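Local coordinates for mRNA-binding protein PUF3 (PDB 3K49) that binds 3' untranslated regions of mRNAs, mostly those encoding mitochondrial proteins, and promotes deadenylation and decay of COX17 mRNA, at residues A[36-41]-A[69-74]; A[60-65]-A[83-88]; A[256-259]-A[263-266]. All coordinates share one frame; numbering follows the deposited sequence.

Overall arrangement
All three contacts belong to the Pumilio homology domain, an all-helical arc of repeats that carries the RNA along one surface. Contacts 1 and 2 are neighbours near the N-terminal end, their centres 11 Å apart, and their segments alternate along the chain: 36-41, 60-65, 69-74, 83-88. They touch through the consecutive helices 55-65 and 69-74, where Leu72 CD1 lies 3.9 Å from Ile65 CD1. Contact 3 follows much later, within Pumilio 7 and across the chain's centre, its centre about 48 Å from that of contact 1 and 52 Å from that of contact 2. Contacts 1 and 2 include residues that meet the adjacent A10 and U9, contact 3 residues at G4 and U5.

Contact 1 of 3, residues A[36-41]-A[69-74]; sequences FCKDQH and AIELSN. With nucleotides of chain B.
At the junction between Pumilio 1 and Pumilio 2, the end of helix 33-37 and the turn after it meet helix 69-74 of the next repeat through Cys37 and Lys38 on one side and Glu71 and Leu72 on the other. The two methyls of Leu72 divide the work. CD1 and CD2 each come within 4.0 Å of Cys37 CB, and CD2 also packs against the aliphatic stem of Lys38, 3.8 Å from its CG. Cysteine is compact enough for this buried place and still offers an apolar surface to the leucine, which is itself buried.

Lys38 uses both halves of its long side chain. Its CG stands beside the backbone N (chi1 -66°), and the chain then runs extended, across the Leu72 side chain at about a right angle, to bring NZ to the carboxylate of Glu71. That salt bridge measures 2.6 Å from Lys38 NZ to Glu71 OE2, and the ammonium approaches from above the carboxylate plane, 59° out of it. A methionine in place of this lysine would probably leave the Glu71 carboxylate without its charged mate across the junction.

Such stacking of successive helical repeats builds the curved Pumilio domain, and the helix that follows the turn reaches the RNA. Asp39, at the N-cap of helix 40-50, uses OD2 to accept from the backbone N of Gly42. One residue on, the extended Gln40 side chain carries OE1 to the ribose of A10 of chain B, accepting a hydrogen bond from O2' at 3.1 Å and a weak one from O3' at 3.4 Å. An amide oxygen suits this place because it can accept from both sugar hydroxyls.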
loop_
_atom_site.group_PDB
_atom_site.type_symbol
_atom_site.label_atom_id
_atom_site.label_comp_id
_atom_site.label_asym_id
_atom_site.label_seq_id
_atom_site.Cartn_x
_atom_site.Cartn_y
_atom_site.Cartn_z
ATOM N N PHE A 36 22.629 17.976 20.941
ATOM C CA PHE A 36 22.714 18.089 19.485
ATOM C C PHE A 36 21.664 17.236 18.794
ATOM O O PHE A 36 21.127 17.618 17.754
ATOM C CB PHE A 36 24.097 17.696 18.989
ATOM C CG PHE A 36 24.967 18.870 18.645
ATOM C CD1 PHE A 36 25.449 19.706 19.640
ATOM C CD2 PHE A 36 25.304 19.137 17.326
ATOM C CE1 PHE A 36 26.254 20.785 19.333
ATOM C CE2 PHE A 36 26.108 20.217 17.010
ATOM C CZ PHE A 36 26.582 21.045 18.020
ATOM N N CYS A 37 21.374 16.081 19.382
ATOM C CA CYS A 37 20.399 15.159 18.831
ATOM C C CYS A 37 18.969 15.682 18.960
ATOM O O CYS A 37 18.131 15.409 18.095
ATOM C CB CYS A 37 20.507 13.798 19.516
ATOM S SG CYS A 37 22.056 12.941 19.237
ATOM N N LYS A 38 18.681 16.426 20.031
ATOM C CA LYS A 38 17.310 16.900 20.242
ATOM C C LYS A 38 17.028 18.189 19.493
ATOM O O LYS A 38 15.927 18.726 19.554
ATOM C CB LYS A 38 16.981 17.053 21.726
ATOM C CG LYS A 38 16.974 15.738 22.480
ATOM C CD LYS A 38 16.561 15.950 23.915
ATOM C CE LYS A 38 16.614 14.660 24.713
ATOM N NZ LYS A 38 16.715 14.940 26.176
ATOM N N ASP A 39 18.032 18.673 18.781
ATOM C CA ASP A 39 17.922 19.910 18.026
ATOM C C ASP A 39 17.837 19.557 16.554
ATOM O O ASP A 39 18.554 18.671 16.095
ATOM C CB ASP A 39 19.163 20.762 18.278
ATOM C CG ASP A 39 19.144 22.060 17.504
ATOM O OD1 ASP A 39 18.288 22.929 17.808
ATOM O OD2 ASP A 39 19.997 22.213 16.604
ATOM N N GLN A 40 16.987 20.240 15.795
ATOM C CA GLN A 40 16.810 19.847 14.393
ATOM C C GLN A 40 18.107 19.932 13.591
ATOM O O GLN A 40 18.491 18.987 12.898
ATOM C CB GLN A 40 15.723 20.663 13.692
ATOM C CG GLN A 40 15.687 20.404 12.185
ATOM C CD GLN A 40 14.444 20.937 11.500
ATOM O OE1 GLN A 40 14.166 20.600 10.350
ATOM N NE2 GLN A 40 13.692 21.773 12.198
ATOM N N HIS A 41 18.775 21.074 13.680
ATOM C CA HIS A 41 20.004 21.300 12.924
ATOM C C HIS A 41 21.149 20.434 13.439
ATOM O O HIS A 41 21.826 19.769 12.663
ATOM C CB HIS A 41 20.352 22.789 12.915
ATOM C CG HIS A 41 19.345 23.630 12.189
ATOM N ND1 HIS A 41 18.852 24.788 12.681
ATOM C CD2 HIS A 41 18.754 23.479 10.998
ATOM C CE1 HIS A 41 17.993 25.320 11.826
ATOM N NE2 HIS A 41 17.916 24.545 10.801
ATOM N N ALA A 69 19.019 6.405 24.741
ATOM C CA ALA A 69 18.539 5.897 23.458
ATOM C C ALA A 69 17.004 5.857 23.373
ATOM O O ALA A 69 16.427 6.325 22.392
ATOM C CB ALA A 69 19.126 4.533 23.190
ATOM N N ILE A 70 16.349 5.311 24.400
ATOM C CA ILE A 70 14.884 5.276 24.450
ATOM C C ILE A 70 14.301 6.675 24.279
ATOM O O ILE A 70 13.428 6.895 23.441
ATOM C CB ILE A 70 14.370 4.718 25.784
ATOM C CG1 ILE A 70 14.497 3.199 25.819
ATOM C CG2 ILE A 70 12.921 5.142 26.009
ATOM C CD1 ILE A 70 13.894 2.520 24.603
ATOM N N GLU A 71 14.796 7.626 25.066
ATOM C CA GLU A 71 14.328 9.008 24.975
ATOM C C GLU A 71 14.523 9.623 23.585
ATOM O O GLU A 71 13.605 10.222 23.020
ATOM C CB GLU A 71 15.003 9.877 26.036
ATOM C CG GLU A 71 14.586 11.333 25.971
ATOM C CD GLU A 71 15.413 12.225 26.878
ATOM O OE1 GLU A 71 16.512 11.802 27.307
ATOM O OE2 GLU A 71 14.959 13.356 27.158
ATOM N N LEU A 72 15.719 9.468 23.031
ATOM C CA LEU A 72 15.972 9.915 21.667
ATOM C C LEU A 72 15.049 9.228 20.672
ATOM O O LEU A 72 14.575 9.850 19.706
ATOM C CB LEU A 72 17.438 9.701 21.280
ATOM C CG LEU A 72 18.398 10.572 22.099
ATOM C CD1 LEU A 72 19.829 10.408 21.619
ATOM C CD2 LEU A 72 17.943 12.047 22.070
ATOM N N SER A 73 14.790 7.946 20.898
ATOM C CA SER A 73 13.917 7.207 19.987
ATOM C C SER A 73 12.549 7.868 19.918
ATOM O O SER A 73 11.891 7.822 18.877
ATOM C CB SER A 73 13.773 5.743 20.404
ATOM O OG SER A 73 14.987 5.053 20.185
ATOM N N ASN A 74 12.135 8.483 21.027
ATOM C CA ASN A 74 10.841 9.151 21.116
ATOM C C ASN A 74 10.863 10.595 20.630
ATOM O O ASN A 74 9.818 11.216 20.457
ATOM C CB ASN A 74 10.327 9.130 22.556
ATOM C CG ASN A 74 10.037 7.730 23.052
ATOM O OD1 ASN A 74 9.854 6.802 22.263
ATOM N ND2 ASN A 74 9.988 7.566 24.369
ATOM P P A B 10 7.210 16.283 8.954
ATOM O OP1 A B 10 6.131 17.282 9.124
ATOM O OP2 A B 10 7.465 15.680 7.622
ATOM O "O5'" A B 10 8.580 16.908 9.487
ATOM C "C5'" A B 10 8.717 17.261 10.859
ATOM C "C4'" A B 10 9.910 18.171 11.063
ATOM O "O4'" A B 10 11.113 17.355 11.104
ATOM C "C3'" A B 10 10.152 19.241 9.999
ATOM O "O3'" A B 10 10.797 20.360 10.603
ATOM C "C2'" A B 10 11.181 18.566 9.105
ATOM O "O2'" A B 10 11.972 19.489 8.382
ATOM C "C1'" A B 10 12.028 17.835 10.153
ATOM N N9 A B 10 12.807 16.717 9.620
ATOM C C8 A B 10 12.498 15.900 8.561
ATOM N N7 A B 10 13.425 15.011 8.292
ATOM C C5 A B 10 14.404 15.249 9.245
ATOM C C6 A B 10 15.652 14.644 9.498
ATOM N N6 A B 10 16.126 13.617 8.792
ATOM N N1 A B 10 16.392 15.130 10.516
ATOM C C2 A B 10 15.905 16.146 11.241
ATOM N N3 A B 10 14.748 16.789 11.109
ATOM C C4 A B 10 14.036 16.289 10.080
#

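Contact 2 of 3, residues A[60-65]-A[83-88]; sequences VIFNEI and QKFFEF. With nucleotides of chain B.
Phe85 of helix 79-88 reaches across to helix 55-65, and its ring is the single group on its side that meets Ile61, Phe62 and Ile65. The axes of the short segments stay 12.1 Å apart at 137°, a gap that suits a long aromatic side chain. Phe62 turns its ring edge toward the Phe85 face in a T-shaped stack, with centroids 5.3 Å apart and planes at 63°. With CG anti to the backbone N (chi1 -180°), the Phe62 ring projects so that CD2 lies over that face, offset toward the rim, while Phe62 CB sits 3.6 Å from Phe85 CE2. The branched Ile61 presents its CG2 methyl to the Phe85 edge near the ring plane, 4.1 Å from CZ; Ile65 CD1 comes within 3.9 Å of Phe85 CE1. Leu50 of helix 40-50 also touches Phe85.

This buried hydrocarbon cluster contrasts with the polar, partly exposed flank of helix 79-88. There Glu87 pairs with Lys120, and its link to Lys84 is long. From the same helix, though buried, Gln83 NE2 gives U9 of chain B a nearly straight hydrogen bond at its O4, 3.0 Å long. With four apolar side chains and no polar bond between them, the two segments are joined by shape and dispersion, while Gln83 gives its amide to the RNA.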
loop_
_atom_site.group_PDB
_atom_site.type_symbol
_atom_site.label_atom_id
_atom_site.label_comp_id
_atom_site.label_asym_id
_atom_site.label_seq_id
_atom_site.Cartn_x
_atom_site.Cartn_y
_atom_site.Cartn_z
ATOM N N VAL A 60 32.401 7.266 20.011
ATOM C CA VAL A 60 32.400 8.333 21.006
ATOM C C VAL A 60 31.022 8.947 21.157
ATOM O O VAL A 60 30.575 9.196 22.278
ATOM C CB VAL A 60 33.485 9.409 20.739
ATOM C CG1 VAL A 60 33.241 10.632 21.589
ATOM C CG2 VAL A 60 34.862 8.827 21.028
ATOM N N ILE A 61 30.355 9.188 20.032
ATOM C CA ILE A 61 28.968 9.651 20.058
ATOM C C ILE A 61 28.057 8.621 20.716
ATOM O O ILE A 61 27.277 8.955 21.602
ATOM C CB ILE A 61 28.426 9.929 18.654
ATOM C CG1 ILE A 61 29.308 10.953 17.941
ATOM C CG2 ILE A 61 26.996 10.442 18.747
ATOM C CD1 ILE A 61 29.213 12.355 18.525
ATOM N N PHE A 62 28.170 7.366 20.293
ATOM C CA PHE A 62 27.286 6.316 20.801
ATOM C C PHE A 62 27.418 6.093 22.299
ATOM O O PHE A 62 26.418 6.033 23.010
ATOM C CB PHE A 62 27.517 4.991 20.078
ATOM C CG PHE A 62 26.627 3.875 20.557
ATOM C CD1 PHE A 62 27.039 3.026 21.575
ATOM C CD2 PHE A 62 25.372 3.668 19.975
ATOM C CE1 PHE A 62 26.218 1.996 22.019
ATOM C CE2 PHE A 62 24.542 2.633 20.399
ATOM C CZ PHE A 62 24.964 1.796 21.426
ATOM N N ASN A 63 28.646 5.946 22.782
ATOM C CA ASN A 63 28.855 5.664 24.200
ATOM C C ASN A 63 28.394 6.829 25.070
ATOM O O ASN A 63 28.155 6.681 26.271
ATOM C CB ASN A 63 30.316 5.290 24.474
ATOM C CG ASN A 63 30.735 4.028 23.736
ATOM O OD1 ASN A 63 29.889 3.282 23.234
ATOM N ND2 ASN A 63 32.043 3.786 23.656
ATOM N N GLU A 64 28.240 7.983 24.437
ATOM C CA GLU A 64 27.753 9.160 25.123
ATOM C C GLU A 64 26.219 9.212 25.201
ATOM O O GLU A 64 25.663 9.627 26.215
ATOM C CB GLU A 64 28.280 10.413 24.423
ATOM C CG GLU A 64 28.254 11.668 25.277
ATOM C CD GLU A 64 28.373 12.934 24.443
ATOM O OE1 GLU A 64 27.624 13.911 24.708
ATOM O OE2 GLU A 64 29.211 12.938 23.512
ATOM N N ILE A 65 25.530 8.806 24.138
ATOM C CA ILE A 65 24.077 8.958 24.113
ATOM C C ILE A 65 23.341 7.658 24.360
ATOM O O ILE A 65 22.125 7.643 24.321
ATOM C CB ILE A 65 23.568 9.508 22.766
ATOM C CG1 ILE A 65 23.939 8.541 21.636
ATOM C CG2 ILE A 65 24.093 10.912 22.511
ATOM C CD1 ILE A 65 23.155 8.735 20.375
ATOM N N GLN A 83 18.198 5.800 14.376
ATOM C CA GLN A 83 18.101 5.046 13.133
ATOM C C GLN A 83 19.452 4.909 12.442
ATOM O O GLN A 83 19.773 3.836 11.893
ATOM C CB GLN A 83 17.122 5.715 12.181
ATOM C CG GLN A 83 15.682 5.750 12.687
ATOM C CD GLN A 83 14.725 6.291 11.635
ATOM O OE1 GLN A 83 14.683 5.809 10.487
ATOM N NE2 GLN A 83 13.976 7.313 12.007
ATOM N N LYS A 84 20.245 5.987 12.451
ATOM C CA LYS A 84 21.539 5.938 11.767
ATOM C C LYS A 84 22.467 4.965 12.455
ATOM O O LYS A 84 23.341 4.397 11.828
ATOM C CB LYS A 84 22.208 7.306 11.642
ATOM C CG LYS A 84 21.569 8.234 10.636
ATOM C CD LYS A 84 21.765 7.743 9.233
ATOM C CE LYS A 84 20.692 8.329 8.340
ATOM N NZ LYS A 84 19.347 8.261 9.008
ATOM N N PHE A 85 22.279 4.753 13.743
ATOM C CA PHE A 85 23.097 3.747 14.398
ATOM C C PHE A 85 22.735 2.314 13.984
ATOM O O PHE A 85 23.586 1.418 14.054
ATOM C CB PHE A 85 23.128 3.949 15.915
ATOM C CG PHE A 85 24.173 4.944 16.350
ATOM C CD1 PHE A 85 23.813 6.218 16.774
ATOM C CD2 PHE A 85 25.530 4.614 16.289
ATOM C CE1 PHE A 85 24.778 7.148 17.148
ATOM C CE2 PHE A 85 26.504 5.529 16.662
ATOM C CZ PHE A 85 26.129 6.802 17.097
ATOM N N PHE A 86 21.488 2.087 13.549
ATOM C CA PHE A 86 21.139 0.774 12.993
ATOM C C PHE A 86 21.689 0.623 11.567
ATOM O O PHE A 86 22.098 -0.452 11.151
ATOM C CB PHE A 86 19.622 0.502 13.035
ATOM C CG PHE A 86 19.108 0.104 14.400
ATOM C CD1 PHE A 86 18.311 0.975 15.148
ATOM C CD2 PHE A 86 19.427 -1.140 14.937
ATOM C CE1 PHE A 86 17.840 0.606 16.402
ATOM C CE2 PHE A 86 18.968 -1.519 16.198
ATOM C CZ PHE A 86 18.169 -0.654 16.928
ATOM N N GLU A 87 21.699 1.718 10.829
ATOM C CA GLU A 87 22.216 1.743 9.476
ATOM C C GLU A 87 23.771 1.727 9.397
ATOM O O GLU A 87 24.369 1.012 8.578
ATOM C CB GLU A 87 21.661 2.985 8.778
ATOM C CG GLU A 87 21.914 3.074 7.289
ATOM C CD GLU A 87 21.100 4.187 6.638
ATOM O OE1 GLU A 87 21.165 4.337 5.400
ATOM O OE2 GLU A 87 20.395 4.919 7.369
ATOM N N PHE A 88 24.427 2.508 10.247
ATOM C CA PHE A 88 25.878 2.677 10.147
ATOM C C PHE A 88 26.602 2.146 11.363
ATOM O O PHE A 88 27.813 2.277 11.463
ATOM C CB PHE A 88 26.241 4.154 9.907
ATOM C CG PHE A 88 25.732 4.670 8.600
ATOM C CD1 PHE A 88 24.628 5.499 8.546
ATOM C CD2 PHE A 88 26.322 4.264 7.409
ATOM C CE1 PHE A 88 24.132 5.942 7.323
ATOM C CE2 PHE A 88 25.834 4.699 6.183
ATOM C CZ PHE A 88 24.734 5.541 6.142
ATOM P P U B 9 2.763 11.893 9.290
ATOM O OP1 U B 9 2.421 13.230 9.840
ATOM O OP2 U B 9 2.499 11.592 7.867
ATOM O "O5'" U B 9 4.316 11.637 9.550
ATOM C "C5'" U B 9 5.290 12.536 9.040
ATOM C "C4'" U B 9 6.291 12.835 10.127
ATOM O "O4'" U B 9 7.011 11.634 10.440
ATOM C "C3'" U B 9 7.398 13.811 9.792
ATOM O "O3'" U B 9 6.894 15.120 10.004
ATOM C "C2'" U B 9 8.468 13.466 10.830
ATOM O "O2'" U B 9 8.337 14.258 11.998
ATOM C "C1'" U B 9 8.172 11.992 11.155
ATOM N N1 U B 9 9.241 11.028 10.806
ATOM C C2 U B 9 10.252 10.823 11.711
ATOM O O2 U B 9 10.297 11.391 12.790
ATOM N N3 U B 9 11.208 9.912 11.318
ATOM C C4 U B 9 11.233 9.199 10.135
ATOM O O4 U B 9 12.179 8.460 9.883
ATOM C C5 U B 9 10.131 9.459 9.256
ATOM C C6 U B 9 9.203 10.342 9.610
#

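Contact 3 of 3, residues A[256-259]-A[263-266]; sequences VEYS and FASN. With nucleotides of chain B.
Three residues separate segments 256-259 and 263-266, and the turn brings Ser259 CA within 4.2 Å of Ser265 CA and Tyr258 CA within 4.9 Å of Ala264 CA. The backbones therefore nearly touch. Tyr258 O lies 3.2 Å from Ser265 N, but the angle is poor and the pair is not a hydrogen bond, so close packing rather than backbone pairing marks this junction.

Small side chains suit such proximity. Ala264 CB points toward the first segment and lies 3.7 Å from Tyr258 CB, also meeting the start of the tyrosine ring obliquely; Ile217 of helix 213-218 touches both residues. Ser265 CB rests 3.5 Å from Ser259 O, and serine's small CB suits a place this near the carbonyl oxygen. Ser259 directs its own hydroxyl back to Val255 O within its helix.

The Ser265 hydroxyl faces the RNA. Its OG stands between the backbone N and the carbonyl carbon (chi1 61°), where it accepts a hydrogen bond from N2 of G4 of chain B, 2.9 Å long with an N-H...O angle of 155°; weak bonds to His261 O and Lys262 O also involve this hydroxyl. The Phe263 edge meets U5 of chain B, CD2 lying 3.1 Å from its O2. The Asn266 amide lies over the face of that uracil, ND2 3.3 Å from C4, with OD1 near G4 N2. A tight turn between two helices of one repeat, with helix 264-274 offering Ser265 to the edge of G4 and Asn266 between G4 and U5, is how Pumilio repeats typically read RNA, one base per repeat.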
loop_
_atom_site.group_PDB
_atom_site.type_symbol
_atom_site.label_atom_id
_atom_site.label_comp_id
_atom_site.label_asym_id
_atom_site.label_seq_id
_atom_site.Cartn_x
_atom_site.Cartn_y
_atom_site.Cartn_z
ATOM N N VAL A 256 -22.409 -2.609 -15.454
ATOM C CA VAL A 256 -22.778 -1.215 -15.619
ATOM C C VAL A 256 -22.831 -0.438 -14.304
ATOM O O VAL A 256 -22.313 0.674 -14.235
ATOM C CB VAL A 256 -24.090 -1.064 -16.412
ATOM C CG1 VAL A 256 -24.586 0.383 -16.374
ATOM C CG2 VAL A 256 -23.867 -1.528 -17.836
ATOM N N GLU A 257 -23.447 -1.012 -13.269
ATOM C CA GLU A 257 -23.609 -0.297 -11.999
ATOM C C GLU A 257 -22.263 -0.054 -11.322
ATOM O O GLU A 257 -22.012 1.027 -10.787
ATOM C CB GLU A 257 -24.533 -1.046 -11.033
ATOM C CG GLU A 257 -24.950 -0.182 -9.833
ATOM C CD GLU A 257 -24.941 -0.934 -8.500
ATOM O OE1 GLU A 257 -25.546 -2.027 -8.431
ATOM O OE2 GLU A 257 -24.334 -0.425 -7.520
ATOM N N TYR A 258 -21.397 -1.062 -11.333
ATOM C CA TYR A 258 -20.050 -0.896 -10.801
ATOM C C TYR A 258 -19.270 0.178 -11.556
ATOM O O TYR A 258 -18.621 1.028 -10.945
ATOM C CB TYR A 258 -19.286 -2.217 -10.830
ATOM C CG TYR A 258 -19.806 -3.238 -9.846
ATOM C CD1 TYR A 258 -19.412 -4.554 -9.932
ATOM C CD2 TYR A 258 -20.680 -2.883 -8.826
ATOM C CE1 TYR A 258 -19.866 -5.500 -9.038
ATOM C CE2 TYR A 258 -21.139 -3.826 -7.914
ATOM C CZ TYR A 258 -20.728 -5.139 -8.039
ATOM O OH TYR A 258 -21.156 -6.121 -7.171
ATOM N N SER A 259 -19.349 0.145 -12.883
ATOM C CA SER A 259 -18.660 1.131 -13.705
ATOM C C SER A 259 -19.045 2.558 -13.341
ATOM O O SER A 259 -18.281 3.492 -13.566
ATOM C CB SER A 259 -18.925 0.881 -15.190
ATOM O OG SER A 259 -18.420 -0.380 -15.593
ATOM N N PHE A 263 -15.816 3.767 -6.406
ATOM C CA PHE A 263 -14.854 2.773 -5.955
ATOM C C PHE A 263 -14.835 1.529 -6.842
ATOM O O PHE A 263 -13.769 1.021 -7.201
ATOM C CB PHE A 263 -15.147 2.381 -4.501
ATOM C CG PHE A 263 -15.042 3.530 -3.531
ATOM C CD1 PHE A 263 -16.121 3.878 -2.725
ATOM C CD2 PHE A 263 -13.867 4.268 -3.426
ATOM C CE1 PHE A 263 -16.038 4.934 -1.828
ATOM C CE2 PHE A 263 -13.771 5.337 -2.531
ATOM C CZ PHE A 263 -14.861 5.670 -1.736
ATOM N N ALA A 264 -16.015 1.041 -7.199
ATOM C CA ALA A 264 -16.119 -0.212 -7.934
ATOM C C ALA A 264 -15.642 -0.084 -9.391
ATOM O O ALA A 264 -15.261 -1.077 -10.017
ATOM C CB ALA A 264 -17.553 -0.770 -7.849
ATOM N N SER A 265 -15.639 1.138 -9.921
ATOM C CA SER A 265 -15.183 1.355 -11.297
ATOM C C SER A 265 -13.729 0.945 -11.463
ATOM O O SER A 265 -13.332 0.483 -12.524
ATOM C CB SER A 265 -15.372 2.815 -11.722
ATOM O OG SER A 265 -14.624 3.706 -10.911
ATOM N N ASN A 266 -12.928 1.127 -10.414
ATOM C CA ASN A 266 -11.527 0.701 -10.437
ATOM C C ASN A 266 -11.408 -0.822 -10.490
ATOM O O ASN A 266 -10.483 -1.360 -11.095
ATOM C CB ASN A 266 -10.760 1.244 -9.224
ATOM C CG ASN A 266 -10.650 2.764 -9.225
ATOM O OD1 ASN A 266 -9.954 3.356 -10.056
ATOM N ND2 ASN A 266 -11.324 3.398 -8.279
ATOM P P U B 5 -10.297 11.345 -6.795
ATOM O OP1 U B 5 -10.598 12.172 -5.605
ATOM O OP2 U B 5 -9.032 11.540 -7.549
ATOM O "O5'" U B 5 -10.374 9.805 -6.390
ATOM C "C5'" U B 5 -9.259 9.155 -5.808
ATOM C "C4'" U B 5 -9.747 8.216 -4.732
ATOM O "O4'" U B 5 -10.370 7.067 -5.345
ATOM C "C3'" U B 5 -8.692 7.607 -3.835
ATOM O "O3'" U B 5 -8.328 8.549 -2.825
ATOM C "C2'" U B 5 -9.467 6.434 -3.252
ATOM O "O2'" U B 5 -10.337 6.863 -2.231
ATOM C "C1'" U B 5 -10.292 5.971 -4.460
ATOM N N1 U B 5 -9.727 4.820 -5.196
ATOM C C2 U B 5 -10.123 3.561 -4.819
ATOM O O2 U B 5 -10.910 3.361 -3.912
ATOM N N3 U B 5 -9.561 2.532 -5.539
ATOM C C4 U B 5 -8.655 2.640 -6.561
ATOM O O4 U B 5 -8.203 1.622 -7.075
ATOM C C5 U B 5 -8.292 3.983 -6.898
ATOM C C6 U B 5 -8.830 5.002 -6.222
ATOM P P G B 4 -10.204 14.263 -11.563
ATOM O OP1 G B 4 -9.950 15.007 -10.304
ATOM O OP2 G B 4 -9.080 13.960 -12.490
ATOM O "O5'" G B 4 -10.915 12.891 -11.181
ATOM C "C5'" G B 4 -12.205 12.885 -10.586
ATOM C "C4'" G B 4 -12.505 11.514 -10.030
ATOM O "O4'" G B 4 -12.539 10.561 -11.119
ATOM C "C3'" G B 4 -11.413 10.968 -9.127
ATOM O "O3'" G B 4 -11.526 11.498 -7.814
ATOM C "C2'" G B 4 -11.646 9.460 -9.204
ATOM O "O2'" G B 4 -12.654 8.981 -8.337
ATOM C "C1'" G B 4 -12.088 9.301 -10.658
ATOM N N9 G B 4 -11.026 8.839 -11.542
ATOM C C8 G B 4 -9.939 9.536 -12.015
ATOM N N7 G B 4 -9.170 8.818 -12.790
ATOM C C5 G B 4 -9.794 7.575 -12.830
ATOM C C6 G B 4 -9.430 6.389 -13.498
ATOM O O6 G B 4 -8.457 6.183 -14.236
ATOM N N1 G B 4 -10.339 5.368 -13.248
ATOM C C2 G B 4 -11.458 5.484 -12.467
ATOM N N2 G B 4 -12.230 4.401 -12.343
ATOM N N3 G B 4 -11.806 6.583 -11.845
ATOM C C4 G B 4 -10.932 7.579 -12.069
#